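PDB 4DNG: putative aldehyde dehydrogenase AldY from Bacillus subtilis, which probably oxidises aldehydes to carboxylates with NAD+ and may help protect cells against stress from ethanol and related compounds. Local coordinates for residues D25-P29 with Y30-V34; E332-I335 with E336-L339. All blocks are in the same frame, centred on the assembly; numbering follows the deposited sequence.

Both contacts are local, each within one continuous run of chain, met in series: contact 1 (25-34) comes early, where strand 23-27 turns back into strand 34-39, and contact 2 (332-339) is the first part of helix 332-347. Their centres lie 16 Å apart and their nearest atoms about 5 Å, without touching, on the same side of the chain's centre. They share no sheet or helix. Loop residues just before helix 332-347 (Pro328, Leu329) and strand 362-369 (Asn361) bridge the two: Asn361 binds the Gln32 side chain and touches Glu332 and Ile335, Pro328 meets Pro29 and Tyr30, and Leu329 meets Ile335. This ties the hairpin of strands 23-27 and 34-39 to the part carrying helix 332-347.

Contact 1 (D25-P29 with Y30-V34); sequences DILNP and YDQSV
Asn28 and the residues from Tyr30 to Ser33 form the tightly bonded centre of this turn. The backbone N of Asn28 reaches Ser33 O at 2.9 Å with a nearly straight N-H...O angle of 165°, and the carbonyl O of Asn28 takes Gln32 N at 2.7 Å. The Asn28 side chain adds a third bond: with CG anti to the backbone N (chi1 179°), OD1 is swung round to accept Tyr30 N at 2.9 Å, the donor tilted 26° from the amide carbonyl plane. In the same turn, Asp31 OD1 is gripped twice by one residue, from Ser33 N at 2.8 Å and from Ser33 OG at 2.7 Å. Both donors come from the same face of the carboxylate plane, which should fix its rotation.

The other part is looser. Leu27 and Val34, an antiparallel non-hydrogen-bonded pair, touch through CD2 and CG2 at 3.8 Å, and Val34 CG2 also lies 3.9 Å from Asp25 OD2. These are van der Waals contacts without a hydrogen bond between the side chains, at the exposed Val34, and Asp25 spends its OD1 on Thr37. Leu27 CD2 lies 3.5 Å from Gln32 O, with CG of exposed Gln32 beside CD1, while Gln32 NE2 bonds to Asn361. Buried Pro29 and the side chain of Tyr30 both touch Pro328.

Pro29 and Tyr30 have right-handed helical backbone angles and Gln32 a left-handed one, and the chain reverses over four residues between Asn28 and Ser33: a beta-hairpin loop joining strands 23-27 and 34-39, with an Asx turn at Asp31.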
ATOM      1  N   ASP A  25       2.092 -31.503 -18.787  1.00 71.20           N
ATOM      2  CA  ASP A  25       3.232 -31.462 -19.662  1.00 67.62           C
ATOM      3  C   ASP A  25       3.621 -30.015 -19.947  1.00 70.46           C
ATOM      4  O   ASP A  25       2.781 -29.201 -20.395  1.00 70.41           O
ATOM      5  CB  ASP A  25       2.900 -32.208 -20.950  1.00 69.38           C
ATOM      6  CG  ASP A  25       2.666 -33.685 -20.720  1.00 80.59           C
ATOM      7  OD1 ASP A  25       2.950 -34.178 -19.600  1.00 87.63           O
ATOM      8  OD2 ASP A  25       2.190 -34.356 -21.658  1.00 85.42           O
ATOM      9  N   ILE A  26       4.878 -29.679 -19.663  1.00 65.57           N
ATOM     10  CA  ILE A  26       5.388 -28.363 -20.038  1.00 65.85           C
ATOM     11  C   ILE A  26       5.885 -28.480 -21.464  1.00 72.91           C
ATOM     12  O   ILE A  26       6.702 -29.352 -21.778  1.00 77.27           O
ATOM     13  CB  ILE A  26       6.488 -27.845 -19.095  1.00 63.44           C
ATOM     14  CG1 ILE A  26       5.974 -27.890 -17.647  1.00 59.50           C
ATOM     15  CG2 ILE A  26       6.931 -26.450 -19.525  1.00 59.31           C
ATOM     16  CD1 ILE A  26       6.921 -27.345 -16.609  1.00 58.47           C
ATOM     17  N   LEU A  27       5.371 -27.607 -22.323  1.00 74.60           N
ATOM     18  CA  LEU A  27       5.567 -27.738 -23.757  1.00 70.11           C
ATOM     19  C   LEU A  27       6.461 -26.651 -24.345  1.00 73.42           C
ATOM     20  O   LEU A  27       6.492 -25.525 -23.858  1.00 86.38           O
ATOM     21  CB  LEU A  27       4.206 -27.754 -24.469  1.00 68.31           C
ATOM     22  CG  LEU A  27       3.129 -28.785 -24.065  1.00 70.22           C
ATOM     23  CD1 LEU A  27       1.928 -28.713 -25.005  1.00 69.52           C
ATOM     24  CD2 LEU A  27       3.650 -30.215 -24.011  1.00 69.92           C
ATOM     25  N   ASN A  28       7.128 -26.987 -25.430  1.00 75.47           N
ATOM     26  CA  ASN A  28       7.735 -25.999 -26.267  1.00 72.45           C
ATOM     27  C   ASN A  28       6.615 -25.498 -27.132  1.00 76.83           C
ATOM     28  O   ASN A  28       5.901 -26.273 -27.725  1.00 78.38           O
ATOM     29  CB  ASN A  28       8.829 -26.622 -27.107  1.00 69.49           C
ATOM     30  CG  ASN A  28       9.495 -25.632 -28.017  1.00 70.58           C
ATOM     31  OD1 ASN A  28       8.879 -24.694 -28.463  1.00 67.98           O
ATOM     32  ND2 ASN A  28      10.759 -25.841 -28.291  1.00 68.75           N
ATOM     33  N   PRO A  29       6.447 -24.191 -27.160  1.00 80.97           N
ATOM     34  CA  PRO A  29       5.362 -23.535 -27.883  1.00 80.53           C
ATOM     35  C   PRO A  29       5.408 -23.712 -29.389  1.00 81.37           C
ATOM     36  O   PRO A  29       4.369 -23.746 -30.016  1.00 78.46           O
ATOM     37  CB  PRO A  29       5.549 -22.082 -27.511  1.00 74.96           C
ATOM     38  CG  PRO A  29       6.109 -22.133 -26.152  1.00 70.26           C
ATOM     39  CD  PRO A  29       6.964 -23.348 -26.078  1.00 74.24           C
ATOM     40  N   TYR A  30       6.600 -23.742 -29.960  1.00 82.39           N
ATOM     41  CA  TYR A  30       6.746 -23.870 -31.389  1.00 77.92           C
ATOM     42  C   TYR A  30       6.189 -25.165 -31.911  1.00 87.47           C
ATOM     43  O   TYR A  30       5.475 -25.168 -32.890  1.00 91.33           O
ATOM     44  CB  TYR A  30       8.221 -23.813 -31.729  1.00 77.96           C
ATOM     45  CG  TYR A  30       8.561 -23.723 -33.193  1.00 80.77           C
ATOM     46  CD1 TYR A  30       8.441 -22.542 -33.880  1.00 78.50           C
ATOM     47  CD2 TYR A  30       9.053 -24.808 -33.869  1.00 80.19           C
ATOM     48  CE1 TYR A  30       8.775 -22.451 -35.210  1.00 78.48           C
ATOM     49  CE2 TYR A  30       9.386 -24.724 -35.196  1.00 82.70           C
ATOM     50  CZ  TYR A  30       9.243 -23.544 -35.857  1.00 81.51           C
ATOM     51  OH  TYR A  30       9.577 -23.460 -37.175  1.00 82.13           O
ATOM     52  N   ASP A  31       6.484 -26.272 -31.257  1.00 80.01           N
ATOM     53  CA  ASP A  31       6.049 -27.526 -31.808  1.00 88.17           C
ATOM     54  C   ASP A  31       5.171 -28.356 -30.916  1.00 94.70           C
ATOM     55  O   ASP A  31       4.689 -29.391 -31.334  1.00 93.01           O
ATOM     56  CB  ASP A  31       7.253 -28.327 -32.238  1.00 93.08           C
ATOM     57  CG  ASP A  31       8.219 -28.491 -31.146  1.00 98.96           C
ATOM     58  OD1 ASP A  31       7.761 -28.436 -30.004  1.00 99.85           O
ATOM     59  OD2 ASP A  31       9.414 -28.674 -31.405  1.00101.72           O
ATOM     60  N   GLN A  32       4.969 -27.919 -29.686  1.00 90.70           N
ATOM     61  CA  GLN A  32       4.099 -28.636 -28.767  1.00 90.17           C
ATOM     62  C   GLN A  32       4.764 -29.854 -28.161  1.00 83.44           C
ATOM     63  O   GLN A  32       4.130 -30.641 -27.499  1.00 87.86           O
ATOM     64  CB  GLN A  32       2.846 -29.081 -29.482  1.00 98.72           C
ATOM     65  CG  GLN A  32       1.599 -28.364 -29.040  1.00102.26           C
ATOM     66  CD  GLN A  32       1.446 -27.039 -29.725  1.00110.85           C
ATOM     67  OE1 GLN A  32       1.565 -25.998 -29.101  1.00123.34           O
ATOM     68  NE2 GLN A  32       1.185 -27.069 -31.020  1.00119.10           N
ATOM     69  N   SER A  33       6.044 -30.006 -28.417  1.00 74.42           N
ATOM     70  CA  SER A  33       6.847 -31.104 -27.853  1.00 73.52           C
ATOM     71  C   SER A  33       6.993 -30.957 -26.344  1.00 79.11           C
ATOM     72  O   SER A  33       7.016 -29.843 -25.814  1.00 72.37           O
ATOM     73  CB  SER A  33       8.234 -31.160 -28.485  1.00 73.36           C
ATOM     74  OG  SER A  33       8.981 -30.014 -28.115  1.00 79.37           O
ATOM     75  N   VAL A  34       7.095 -32.092 -25.665  1.00 82.38           N
ATOM     76  CA  VAL A  34       7.091 -32.136 -24.218  1.00 79.79           C
ATOM     77  C   VAL A  34       8.517 -31.916 -23.718  1.00 85.14           C
ATOM     78  O   VAL A  34       9.435 -32.702 -24.033  1.00 85.95           O
ATOM     79  CB  VAL A  34       6.560 -33.512 -23.736  1.00 80.57           C
ATOM     80  CG1 VAL A  34       6.803 -33.721 -22.236  1.00 73.13           C
ATOM     81  CG2 VAL A  34       5.088 -33.691 -24.115  1.00 75.73           C
TER

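Contact 2 (E332-I335 with E336-L339); sequences ERQI and EKAL
Residues 332-335 and 336-339 are consecutive turns of one alpha helix, stitched by four backbone hydrogen bonds of the i to i+4 kind. Glu336 N meets Glu332 O at 3.2 Å and Leu339 N meets Ile335 O at 2.8 Å, both almost straight at 177°. Between them Lys337 N bonds to Arg333 O at 3.1 Å and Ala338 N to Gln334 O at 2.9 Å, with more bent N-H...O angles. Just ahead, Asn331 OD1 accepts Gln334 N at the start of helix 332-347.

The helix has two unlike faces. Ile335 and Leu339 run alongside each other in the same direction, with CG2 of Ile335 against CD1 of Leu339 at 3.8 Å. Together with Ala338 they turn onto strand 362-369, through Leu363 and Tyr366, in the helix-on-sheet layering of an alpha/beta fold.

Glu332 and Glu336, also four apart, bring like charges together: the OE2 atoms stand 3.1 Å apart, their carboxylate planes turned 45° to each other. Glu332 arrives with CG anti to its backbone nitrogen and then bends at chi2 (91°). Its OE2 forms a salt bridge with Arg358, whose positive charge probably eases the repulsion. With an alanine in place of Glu332, Arg358 would probably lose this mate. Lys337, with an outstretched chain, passes its CG by Arg333 O at 3.2 Å, and its side chain is about 8 Å from that of Ser232, which by similarity belongs to the NAD+ site.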
ATOM      1  N   GLU A 332      -2.105 -21.874 -27.666  1.00 78.50           N
ATOM      2  CA  GLU A 332      -3.177 -21.770 -28.659  1.00 83.50           C
ATOM      3  C   GLU A 332      -4.277 -20.776 -28.282  1.00 83.22           C
ATOM      4  O   GLU A 332      -4.857 -20.145 -29.166  1.00 80.91           O
ATOM      5  CB  GLU A 332      -3.795 -23.151 -28.895  1.00 88.65           C
ATOM      6  CG  GLU A 332      -4.931 -23.204 -29.902  1.00 93.60           C
ATOM      7  CD  GLU A 332      -4.470 -23.486 -31.318  1.00 98.50           C
ATOM      8  OE1 GLU A 332      -3.537 -24.303 -31.506  1.00 97.83           O
ATOM      9  OE2 GLU A 332      -5.058 -22.892 -32.247  1.00104.50           O
ATOM     10  N   ARG A 333      -4.576 -20.649 -26.987  1.00 74.93           N
ATOM     11  CA  ARG A 333      -5.591 -19.697 -26.552  1.00 77.83           C
ATOM     12  C   ARG A 333      -5.178 -18.254 -26.871  1.00 84.78           C
ATOM     13  O   ARG A 333      -6.039 -17.415 -27.144  1.00 83.98           O
ATOM     14  CB  ARG A 333      -5.916 -19.850 -25.069  1.00 82.16           C
ATOM     15  CG  ARG A 333      -7.094 -20.771 -24.773  1.00105.79           C
ATOM     16  CD  ARG A 333      -7.470 -20.788 -23.289  1.00117.55           C
ATOM     17  NE  ARG A 333      -6.516 -21.543 -22.465  1.00126.30           N
ATOM     18  CZ  ARG A 333      -5.744 -21.027 -21.502  1.00117.89           C
ATOM     19  NH1 ARG A 333      -5.796 -19.734 -21.198  1.00102.79           N
ATOM     20  NH2 ARG A 333      -4.918 -21.816 -20.828  1.00118.30           N
ATOM     21  N   GLN A 334      -3.870 -17.983 -26.850  1.00 82.55           N
ATOM     22  CA  GLN A 334      -3.337 -16.653 -27.188  1.00 76.63           C
ATOM     23  C   GLN A 334      -3.513 -16.336 -28.660  1.00 74.38           C
ATOM     24  O   GLN A 334      -3.840 -15.200 -29.003  1.00 70.55           O
ATOM     25  CB  GLN A 334      -1.854 -16.532 -26.839  1.00 74.50           C
ATOM     26  CG  GLN A 334      -1.592 -16.468 -25.352  1.00 78.66           C
ATOM     27  CD  GLN A 334      -2.118 -15.203 -24.730  1.00 84.70           C
ATOM     28  OE1 GLN A 334      -3.119 -15.224 -24.009  1.00 85.06           O
ATOM     29  NE2 GLN A 334      -1.456 -14.079 -25.018  1.00 85.84           N
ATOM     30  N   ILE A 335      -3.290 -17.330 -29.525  1.00 69.14           N
ATOM     31  CA  ILE A 335      -3.472 -17.128 -30.950  1.00 73.71           C
ATOM     32  C   ILE A 335      -4.937 -16.820 -31.289  1.00 76.46           C
ATOM     33  O   ILE A 335      -5.211 -15.826 -31.942  1.00 79.43           O
ATOM     34  CB  ILE A 335      -2.929 -18.294 -31.791  1.00 75.49           C
ATOM     35  CG1 ILE A 335      -1.406 -18.384 -31.656  1.00 78.09           C
ATOM     36  CG2 ILE A 335      -3.258 -18.077 -33.255  1.00 78.08           C
ATOM     37  CD1 ILE A 335      -0.831 -19.742 -32.003  1.00 68.95           C
ATOM     38  N   GLU A 336      -5.865 -17.652 -30.826  1.00 86.42           N
ATOM     39  CA  GLU A 336      -7.297 -17.443 -31.089  1.00 88.48           C
ATOM     40  C   GLU A 336      -7.709 -16.048 -30.601  1.00 86.97           C
ATOM     41  O   GLU A 336      -8.444 -15.333 -31.284  1.00 87.86           O
ATOM     42  CB  GLU A 336      -8.171 -18.536 -30.432  1.00 86.46           C
ATOM     43  CG  GLU A 336      -7.704 -19.979 -30.624  1.00 97.68           C
ATOM     44  CD  GLU A 336      -8.252 -20.675 -31.864  1.00119.45           C
ATOM     45  OE1 GLU A 336      -8.963 -20.036 -32.675  1.00134.46           O
ATOM     46  OE2 GLU A 336      -7.969 -21.885 -32.026  1.00113.37           O
ATOM     47  N   LYS A 337      -7.198 -15.662 -29.432  1.00 85.61           N
ATOM     48  CA  LYS A 337      -7.455 -14.347 -28.856  1.00 76.48           C
ATOM     49  C   LYS A 337      -6.913 -13.228 -29.720  1.00 77.15           C
ATOM     50  O   LYS A 337      -7.549 -12.190 -29.870  1.00 87.50           O
ATOM     51  CB  LYS A 337      -6.873 -14.246 -27.444  1.00 74.82           C
ATOM     52  CG  LYS A 337      -7.781 -14.801 -26.367  1.00 74.38           C
ATOM     53  CD  LYS A 337      -7.381 -14.291 -24.997  1.00 84.52           C
ATOM     54  CE  LYS A 337      -8.377 -14.738 -23.941  1.00 97.90           C
ATOM     55  NZ  LYS A 337      -8.327 -13.835 -22.756  1.00110.81           N
ATOM     56  N   ALA A 338      -5.738 -13.442 -30.292  1.00 74.08           N
ATOM     57  CA  ALA A 338      -5.119 -12.450 -31.155  1.00 72.49           C
ATOM     58  C   ALA A 338      -5.913 -12.309 -32.445  1.00 78.69           C
ATOM     59  O   ALA A 338      -6.288 -11.206 -32.838  1.00 80.54           O
ATOM     60  CB  ALA A 338      -3.689 -12.852 -31.467  1.00 71.27           C
ATOM     61  N   LEU A 339      -6.167 -13.441 -33.091  1.00 77.96           N
ATOM     62  CA  LEU A 339      -6.877 -13.467 -34.344  1.00 75.65           C
ATOM     63  C   LEU A 339      -8.280 -12.877 -34.247  1.00 77.31           C
ATOM     64  O   LEU A 339      -8.685 -12.128 -35.129  1.00 78.97           O
ATOM     65  CB  LEU A 339      -6.931 -14.881 -34.886  1.00 76.74           C
ATOM     66  CG  LEU A 339      -5.614 -15.377 -35.486  1.00 83.21           C
ATOM     67  CD1 LEU A 339      -5.759 -16.838 -35.897  1.00 83.38           C
ATOM     68  CD2 LEU A 339      -5.155 -14.523 -36.664  1.00 78.85           C
TER